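Local coordinates for protein putative ABC transporter subunit, substrate-binding component (PDB 4EVR) that probably serves as the substrate-binding component of an ABC transporter for benzoate-like aromatic acids, holding a benzoic acid molecule in the cleft between its two lobes, at residues 24-29 with 62-67; 90-95 with 112-117; 159-164 with 211-216. All coordinates share one frame; numbering follows the deposited sequence.

Interaction 1: residues 24-29 with 62-67. With BEZ (benzoic acid), chain B.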
# COMPACT_ATOMS: atom_id res chain seq x y z
N PRO A 24 -10.15 -0.66 6.87
CA PRO A 24 -10.14 -1.44 8.09
C PRO A 24 -9.97 -0.52 9.29
O PRO A 24 -8.91 0.10 9.45
CB PRO A 24 -8.93 -2.34 7.92
CG PRO A 24 -8.04 -1.68 7.03
CD PRO A 24 -8.88 -0.80 6.13
N TYR A 25 -10.98 -0.43 10.16
CA TYR A 25 -10.86 0.36 11.41
C TYR A 25 -10.74 -0.57 12.63
O TYR A 25 -10.79 -0.15 13.78
CB TYR A 25 -12.00 1.31 11.53
CG TYR A 25 -11.93 2.38 10.46
CD1 TYR A 25 -10.97 3.39 10.53
CD2 TYR A 25 -12.88 2.45 9.45
CE1 TYR A 25 -10.91 4.39 9.56
CE2 TYR A 25 -12.82 3.44 8.46
CZ TYR A 25 -11.83 4.42 8.54
OH TYR A 25 -11.81 5.44 7.60
N SER A 26 -10.64 -1.86 12.37
CA SER A 26 -10.47 -2.87 13.44
C SER A 26 -9.60 -3.99 12.89
O SER A 26 -9.49 -4.10 11.68
CB SER A 26 -11.81 -3.43 13.94
OG SER A 26 -12.53 -4.07 12.90
N GLY A 27 -9.13 -4.90 13.75
CA GLY A 27 -8.32 -5.99 13.25
C GLY A 27 -6.88 -5.57 13.07
O GLY A 27 -6.49 -4.40 13.31
N THR A 28 -6.08 -6.49 12.55
CA THR A 28 -4.64 -6.28 12.42
C THR A 28 -4.26 -5.08 11.48
O THR A 28 -3.19 -4.50 11.66
CB THR A 28 -3.95 -7.58 11.99
OG1 THR A 28 -2.56 -7.51 12.30
CG2 THR A 28 -4.17 -7.92 10.53
N TYR A 29 -5.12 -4.72 10.49
CA TYR A 29 -4.82 -3.60 9.62
C TYR A 29 -5.45 -2.27 10.06
O TYR A 29 -5.33 -1.29 9.31
CB TYR A 29 -5.25 -3.92 8.19
CG TYR A 29 -4.43 -5.02 7.52
CD1 TYR A 29 -3.09 -5.20 7.83
CD2 TYR A 29 -4.95 -5.73 6.44
CE1 TYR A 29 -2.33 -6.17 7.20
CE2 TYR A 29 -4.15 -6.64 5.73
CZ TYR A 29 -2.83 -6.81 6.07
OH TYR A 29 -2.00 -7.68 5.40
N ASP A 62 -16.22 0.37 8.28
CA ASP A 62 -15.15 -0.60 8.64
C ASP A 62 -15.34 -1.91 7.82
O ASP A 62 -16.35 -2.64 7.99
CB ASP A 62 -15.23 -0.92 10.15
CG ASP A 62 -14.16 -1.84 10.70
OD1 ASP A 62 -13.20 -2.19 9.92
OD2 ASP A 62 -14.21 -2.15 11.93
N ASP A 63 -14.39 -2.23 6.98
CA ASP A 63 -14.46 -3.47 6.23
C ASP A 63 -13.94 -4.67 7.05
O ASP A 63 -14.02 -5.79 6.56
CB ASP A 63 -13.75 -3.41 4.89
CG ASP A 63 -12.26 -3.18 4.87
OD1 ASP A 63 -11.58 -3.62 5.80
OD2 ASP A 63 -11.77 -2.66 3.88
N GLU A 64 -13.29 -4.42 8.18
CA GLU A 64 -12.77 -5.48 9.05
C GLU A 64 -11.81 -6.42 8.31
O GLU A 64 -11.54 -7.50 8.84
CB GLU A 64 -13.93 -6.29 9.63
CG GLU A 64 -14.95 -5.39 10.30
CD GLU A 64 -15.87 -6.22 11.17
OE1 GLU A 64 -15.40 -6.77 12.19
OE2 GLU A 64 -17.05 -6.32 10.81
N SER A 65 -11.22 -5.98 7.15
CA SER A 65 -10.38 -6.89 6.31
C SER A 65 -11.04 -8.21 6.14
O SER A 65 -10.38 -9.25 6.17
CB SER A 65 -8.98 -7.07 6.91
OG SER A 65 -8.37 -5.79 6.95
N ALA A 66 -12.36 -8.21 5.89
CA ALA A 66 -13.18 -9.43 5.84
C ALA A 66 -13.81 -9.58 4.43
O ALA A 66 -14.87 -9.05 4.19
CB ALA A 66 -14.28 -9.41 6.92
N PRO A 67 -13.16 -10.31 3.51
CA PRO A 67 -13.73 -10.52 2.17
C PRO A 67 -15.22 -10.96 2.13
O PRO A 67 -15.93 -10.47 1.26
CB PRO A 67 -12.82 -11.61 1.58
CG PRO A 67 -11.54 -11.41 2.25
CD PRO A 67 -11.88 -11.04 3.66
C BEZ B . -2.79 -5.92 0.53
O1 BEZ B . -2.87 -5.57 -0.69
O2 BEZ B . -3.54 -6.79 1.05
C1 BEZ B . -1.87 -5.21 1.46
C2 BEZ B . -2.16 -5.15 2.84
C3 BEZ B . -1.30 -4.48 3.70
C4 BEZ B . -0.13 -3.93 3.15
C5 BEZ B . 0.15 -3.99 1.78
C6 BEZ B . -0.72 -4.61 0.92
O HOH W 1 -7.92 -5.55 9.74
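Asp62 OD1 is gripped from two sides: Tyr25 N donates to it across the contact at 2.8 Å and nearly straight (163°), while Glu64 N, two residues further along its own loop, donates from the opposite face of the carboxylate, also at 2.8 Å. Both loops leave the C-terminal ends of neighbouring parallel strands, 17-23 and 54-62, in one α/β lobe of the periplasmic binding protein, and each leads into a helix. The other oxygen of Asp62 turns its syn lone pair to Ser26, whose OG donates to OD2 at 2.7 Å. With CG of Asp62 anti to the backbone N (chi1 -177°), the carboxylate is carried over to the 24-29 loop, where these bonds tie it to two consecutive residues.

The bond from Glu64 N closes an Asx turn, and Asp63 makes a second one directly behind it: its OD1 accepts from Ser65 N at 2.7 Å, on the anti side and tilted from the carboxylate plane. The Asp63 side chain runs alongside Pro24, pointing the same way, and its OD2 is hydrogen-bonded to Thr89 OG1. Glu64 leans outward into a salt bridge with Lys69.

Ser65 fills the far end of the contact. Its OG lies 3.6 Å from Pro24 CB and meets the edge of the Tyr29 ring, 3.5 Å from CD2. A water 2.8 Å from the same Ser65 OG donates to Ser26 O and accepts from Tyr29 N, so it bridges the bend of the 24-29 loop to the other segment. Tyr29, at the N-cap position of helix 30-46, has its hydroxyl hydrogen-bonded to Tyr161 and turns one ring face to the C2-C3 edge of the benzoic acid, the two rings steeply inclined, with OH 3.6 Å from ligand atom C2.

Interaction 2: residues 90-95 with 112-117. With BEZ (benzoic acid), chain B.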
# COMPACT_ATOMS: atom_id res chain seq x y z
N VAL A 90 -7.55 -1.46 2.09
CA VAL A 90 -6.23 -1.98 2.45
C VAL A 90 -6.02 -3.43 2.00
O VAL A 90 -4.98 -3.68 1.41
CB VAL A 90 -5.97 -1.85 3.97
CG1 VAL A 90 -4.76 -2.62 4.40
CG2 VAL A 90 -5.88 -0.41 4.34
N HIS A 91 -6.93 -4.37 2.32
CA HIS A 91 -6.78 -5.80 2.09
C HIS A 91 -7.14 -6.14 0.64
O HIS A 91 -8.22 -5.82 0.18
CB HIS A 91 -7.63 -6.59 3.10
CG HIS A 91 -7.55 -8.08 3.05
ND1 HIS A 91 -8.04 -8.81 1.99
CD2 HIS A 91 -7.09 -8.95 3.99
CE1 HIS A 91 -7.91 -10.08 2.34
NE2 HIS A 91 -7.40 -10.20 3.57
N SER A 92 -6.20 -6.74 -0.08
CA SER A 92 -6.39 -7.06 -1.51
C SER A 92 -7.60 -7.94 -1.82
O SER A 92 -8.14 -7.85 -2.92
CB SER A 92 -5.16 -7.77 -2.07
OG SER A 92 -4.13 -6.88 -2.47
N GLY A 93 -8.00 -8.83 -0.92
CA GLY A 93 -9.19 -9.68 -1.18
C GLY A 93 -10.45 -8.84 -1.09
O GLY A 93 -11.28 -8.83 -1.99
N VAL A 94 -10.53 -7.98 -0.07
CA VAL A 94 -11.65 -7.10 0.06
C VAL A 94 -11.69 -6.16 -1.18
O VAL A 94 -12.75 -5.99 -1.78
CB VAL A 94 -11.59 -6.27 1.35
CG1 VAL A 94 -12.73 -5.26 1.41
CG2 VAL A 94 -11.56 -7.14 2.61
N ALA A 95 -10.52 -5.59 -1.57
CA ALA A 95 -10.43 -4.63 -2.65
C ALA A 95 -10.84 -5.22 -3.97
O ALA A 95 -11.46 -4.53 -4.79
CB ALA A 95 -9.04 -4.06 -2.79
N PRO A 112 -6.31 3.22 -2.20
CA PRO A 112 -5.21 3.93 -1.51
C PRO A 112 -4.19 2.97 -0.84
O PRO A 112 -3.36 3.38 -0.08
CB PRO A 112 -5.96 4.77 -0.50
CG PRO A 112 -7.02 3.86 -0.02
CD PRO A 112 -7.46 3.06 -1.29
N ASN A 113 -4.33 1.63 -1.05
CA ASN A 113 -3.34 0.69 -0.58
C ASN A 113 -3.35 -0.60 -1.32
O ASN A 113 -2.35 -0.95 -1.89
CB ASN A 113 -3.46 0.35 0.89
CG ASN A 113 -2.31 -0.51 1.34
OD1 ASN A 113 -1.15 -0.08 1.36
ND2 ASN A 113 -2.55 -1.80 1.56
N ALA A 114 -4.45 -1.34 -1.24
CA ALA A 114 -4.51 -2.72 -1.77
C ALA A 114 -3.75 -2.87 -3.08
O ALA A 114 -4.07 -2.24 -4.06
CB ALA A 114 -5.95 -3.12 -1.96
N GLY A 115 -2.75 -3.71 -3.07
CA GLY A 115 -1.89 -3.91 -4.25
C GLY A 115 -2.30 -5.02 -5.18
O GLY A 115 -1.57 -5.29 -6.12
N ALA A 116 -3.50 -5.60 -5.01
CA ALA A 116 -3.96 -6.69 -5.87
C ALA A 116 -3.58 -6.43 -7.34
O ALA A 116 -3.96 -5.40 -7.90
CB ALA A 116 -5.46 -6.88 -5.74
N ASP A 117 -2.80 -7.32 -7.96
CA ASP A 117 -2.33 -7.11 -9.33
C ASP A 117 -3.45 -6.88 -10.36
O ASP A 117 -3.29 -6.02 -11.25
CB ASP A 117 -1.49 -8.31 -9.81
CG ASP A 117 -0.13 -8.47 -9.10
OD1 ASP A 117 0.34 -7.48 -8.51
OD2 ASP A 117 0.46 -9.56 -9.19
C BEZ B . -2.79 -5.92 0.53
O1 BEZ B . -2.87 -5.57 -0.69
O2 BEZ B . -3.54 -6.79 1.05
C1 BEZ B . -1.87 -5.21 1.46
C2 BEZ B . -2.16 -5.15 2.84
C3 BEZ B . -1.30 -4.48 3.70
C4 BEZ B . -0.13 -3.93 3.15
C5 BEZ B . 0.15 -3.99 1.78
C6 BEZ B . -0.72 -4.61 0.92
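Asn113 presents the ND2 edge of its flat amide to Val90: Val90 O lies almost in that amide plane, 3.1 Å from Asn113 ND2, and receives a hydrogen bond from it. The same ND2 is 3.4 Å from benzoic acid C6, and Asn113 OD1 is held by Gln292. The second flat group, the His91 ring, is turned away from 112-117; Tyr161 stacks on it, Phe190 meets it edge-to-face, and Gly93 CA sits at its edge. His91 ND1 caps the helix that starts at Ser92, accepting from Gly93 N at 2.9 Å and weakly from Val94 N.

Ala95 CB and Ala114 CB are 3.3 Å apart, tighter than usual van der Waals contact, so the first turn of the helix lies hard against the loop. The ligand carboxylate spans the two. Its O2 accepts from Ser92 N at 2.9 Å, while O1 takes a short 2.5 Å bond from Ser92 OG and a 3.0 Å bond from Gly115 N. The helix N-terminus probably adds a favourable field for this anion. A carboxylate held by a serine and backbone amides at a helix start resembles how relatives in the leucine-binding protein family hold their ligands' carboxylates in the cleft.

Interaction 3: residues 159-164 with 211-216. With BEZ (benzoic acid), chain B.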
# COMPACT_ATOMS: atom_id res chain seq x y z
N TRP A 159 1.11 -14.33 4.89
CA TRP A 159 -0.28 -14.77 5.06
C TRP A 159 -0.83 -15.39 3.76
O TRP A 159 -0.45 -14.98 2.62
CB TRP A 159 -1.16 -13.59 5.47
CG TRP A 159 -1.03 -13.23 6.93
CD1 TRP A 159 -1.16 -14.06 8.00
CD2 TRP A 159 -0.95 -11.90 7.48
NE1 TRP A 159 -1.21 -13.34 9.17
CE2 TRP A 159 -1.08 -12.01 8.87
CE3 TRP A 159 -0.81 -10.62 6.91
CZ2 TRP A 159 -1.00 -10.89 9.72
CZ3 TRP A 159 -0.81 -9.52 7.72
CH2 TRP A 159 -0.89 -9.65 9.12
N LYS A 160 -1.72 -16.38 3.92
CA LYS A 160 -2.38 -17.11 2.80
C LYS A 160 -3.54 -16.32 2.21
O LYS A 160 -4.72 -16.59 2.47
CB LYS A 160 -2.86 -18.47 3.24
CG LYS A 160 -3.06 -19.42 2.08
CD LYS A 160 -3.33 -20.86 2.60
CE LYS A 160 -3.38 -21.91 1.52
NZ LYS A 160 -4.39 -21.59 0.49
N TYR A 161 -3.20 -15.26 1.48
CA TYR A 161 -4.22 -14.54 0.74
C TYR A 161 -3.54 -13.88 -0.45
O TYR A 161 -2.34 -13.90 -0.55
CB TYR A 161 -5.07 -13.61 1.63
CG TYR A 161 -4.47 -12.26 1.93
CD1 TYR A 161 -4.96 -11.10 1.31
CD2 TYR A 161 -3.53 -12.10 2.96
CE1 TYR A 161 -4.44 -9.84 1.63
CE2 TYR A 161 -3.02 -10.85 3.28
CZ TYR A 161 -3.52 -9.71 2.66
OH TYR A 161 -2.95 -8.46 2.91
N ALA A 162 -4.30 -13.30 -1.34
CA ALA A 162 -3.77 -12.71 -2.63
C ALA A 162 -2.56 -11.81 -2.48
O ALA A 162 -1.63 -11.94 -3.27
CB ALA A 162 -4.87 -11.93 -3.33
N ALA A 163 -2.51 -10.91 -1.48
CA ALA A 163 -1.33 -10.06 -1.34
C ALA A 163 -0.05 -10.82 -1.00
O ALA A 163 0.96 -10.53 -1.62
CB ALA A 163 -1.57 -8.99 -0.33
N GLY A 164 -0.09 -11.77 -0.06
CA GLY A 164 1.09 -12.55 0.23
C GLY A 164 1.52 -13.34 -0.98
O GLY A 164 2.67 -13.32 -1.37
N TYR A 211 12.39 -13.55 3.49
CA TYR A 211 11.53 -12.54 2.85
C TYR A 211 10.20 -12.73 3.46
O TYR A 211 9.64 -13.80 3.31
CB TYR A 211 11.49 -12.79 1.36
CG TYR A 211 10.55 -11.92 0.60
CD1 TYR A 211 10.93 -10.66 0.17
CD2 TYR A 211 9.26 -12.35 0.30
CE1 TYR A 211 10.06 -9.86 -0.58
CE2 TYR A 211 8.38 -11.55 -0.42
CZ TYR A 211 8.79 -10.32 -0.89
OH TYR A 211 7.97 -9.55 -1.69
N ALA A 212 9.69 -11.72 4.17
CA ALA A 212 8.43 -11.79 4.84
C ALA A 212 7.52 -10.66 4.39
O ALA A 212 7.98 -9.53 4.28
CB ALA A 212 8.59 -11.67 6.34
N PHE A 213 6.26 -10.97 4.13
CA PHE A 213 5.25 -9.95 4.01
C PHE A 213 4.26 -10.12 5.17
O PHE A 213 3.50 -11.12 5.27
CB PHE A 213 4.52 -9.93 2.65
CG PHE A 213 3.28 -9.04 2.69
CD1 PHE A 213 3.38 -7.70 3.05
CD2 PHE A 213 1.98 -9.60 2.65
CE1 PHE A 213 2.23 -6.91 3.18
CE2 PHE A 213 0.86 -8.82 2.85
CZ PHE A 213 0.98 -7.50 3.19
N PHE A 214 4.25 -9.10 6.02
CA PHE A 214 3.23 -8.89 7.06
C PHE A 214 3.05 -7.37 7.10
O PHE A 214 3.89 -6.66 6.58
CB PHE A 214 3.57 -9.47 8.44
CG PHE A 214 3.67 -10.98 8.43
CD1 PHE A 214 2.54 -11.76 8.43
CD2 PHE A 214 4.90 -11.61 8.42
CE1 PHE A 214 2.64 -13.15 8.38
CE2 PHE A 214 4.99 -12.99 8.38
CZ PHE A 214 3.85 -13.74 8.35
N SER A 215 2.00 -6.89 7.74
CA SER A 215 1.83 -5.47 7.91
C SER A 215 0.96 -5.25 9.16
O SER A 215 0.30 -6.16 9.60
CB SER A 215 1.18 -4.87 6.67
OG SER A 215 1.40 -3.47 6.64
N GLY A 216 0.96 -4.07 9.68
CA GLY A 216 0.12 -3.74 10.84
C GLY A 216 0.49 -4.53 12.06
O GLY A 216 1.67 -4.65 12.38
C BEZ B . -2.79 -5.92 0.53
O1 BEZ B . -2.87 -5.57 -0.69
O2 BEZ B . -3.54 -6.79 1.05
C1 BEZ B . -1.87 -5.21 1.46
C2 BEZ B . -2.16 -5.15 2.84
C3 BEZ B . -1.30 -4.48 3.70
C4 BEZ B . -0.13 -3.93 3.15
C5 BEZ B . 0.15 -3.99 1.78
C6 BEZ B . -0.72 -4.61 0.92
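Trp159 and Phe214 form a T-shaped pair: the edge of Phe214 points into the indole face, with the phenyl centroid 4.9 Å from that of the five-membered ring and the planes at 85°. Phe214 CD1 comes down to 3.6 Å from Trp159 CD2. At the far rim of the indole, CH2 lies 3.7 Å from Ser215 O, close to the ring plane, and the NE1 end is fixed by a hydrogen bond to Asp192 O.

The remaining apolar packing comes from Phe213. Its CG is anti to the backbone N (chi1 168°), which swings the ring across to the start of helix 162-177. There CE2 packs against Ala163 CB at 4.0 Å, CD2 lies 3.9 Å from Gly164 CA, and the Tyr161 hydroxyl touches the ring edge. These residues lie at and just after the C-terminal ends of strands 153-159 and 209-213, parallel neighbours in the sheet of the second lobe; as in other type I periplasmic binding proteins, the ligand cleft opens at such strand ends. Backbone bonding between Phe213 and Val157 continues the strand pairing up to this point, beyond which the buried Trp159 N and Ser215 N have no partner in the model.

Polar contact with the ligand falls to Tyr161, whose OH donates to benzoic acid O2 at 2.6 Å, the oxygen lying at the edge of the tyrosine ring. Ala163 CB sits 3.3 Å from that same O2. Further along the ligand, its C4 meets the edge of Phe213, 3.7 Å from CZ, and Ser215 OG also approaches C4.

Overall arrangement
Interactions 1 and 2 belong to one lobe and interaction 3 to the other, and benzoic acid touches all three. Within the first lobe the two contacts, centres about 12 Å apart, pack directly, Pro24 CD lying 3.5 Å from Val90 CG2. Across the cleft, interaction 3 lies about 15 Å from interaction 1 and about 12 Å from interaction 2, centre to centre, yet the side chains meet: Tyr29 OH and Tyr161 OH are 2.8 Å apart, and His91 CE1 is 3.3 Å from Tyr161 CD1. Tyr161 thus joins both first-lobe contacts and the ligand. The carboxylate is shared between interactions 2 and 3, while Tyr29, Val90, Asn113, Phe213 and Ser215 border the phenyl ring.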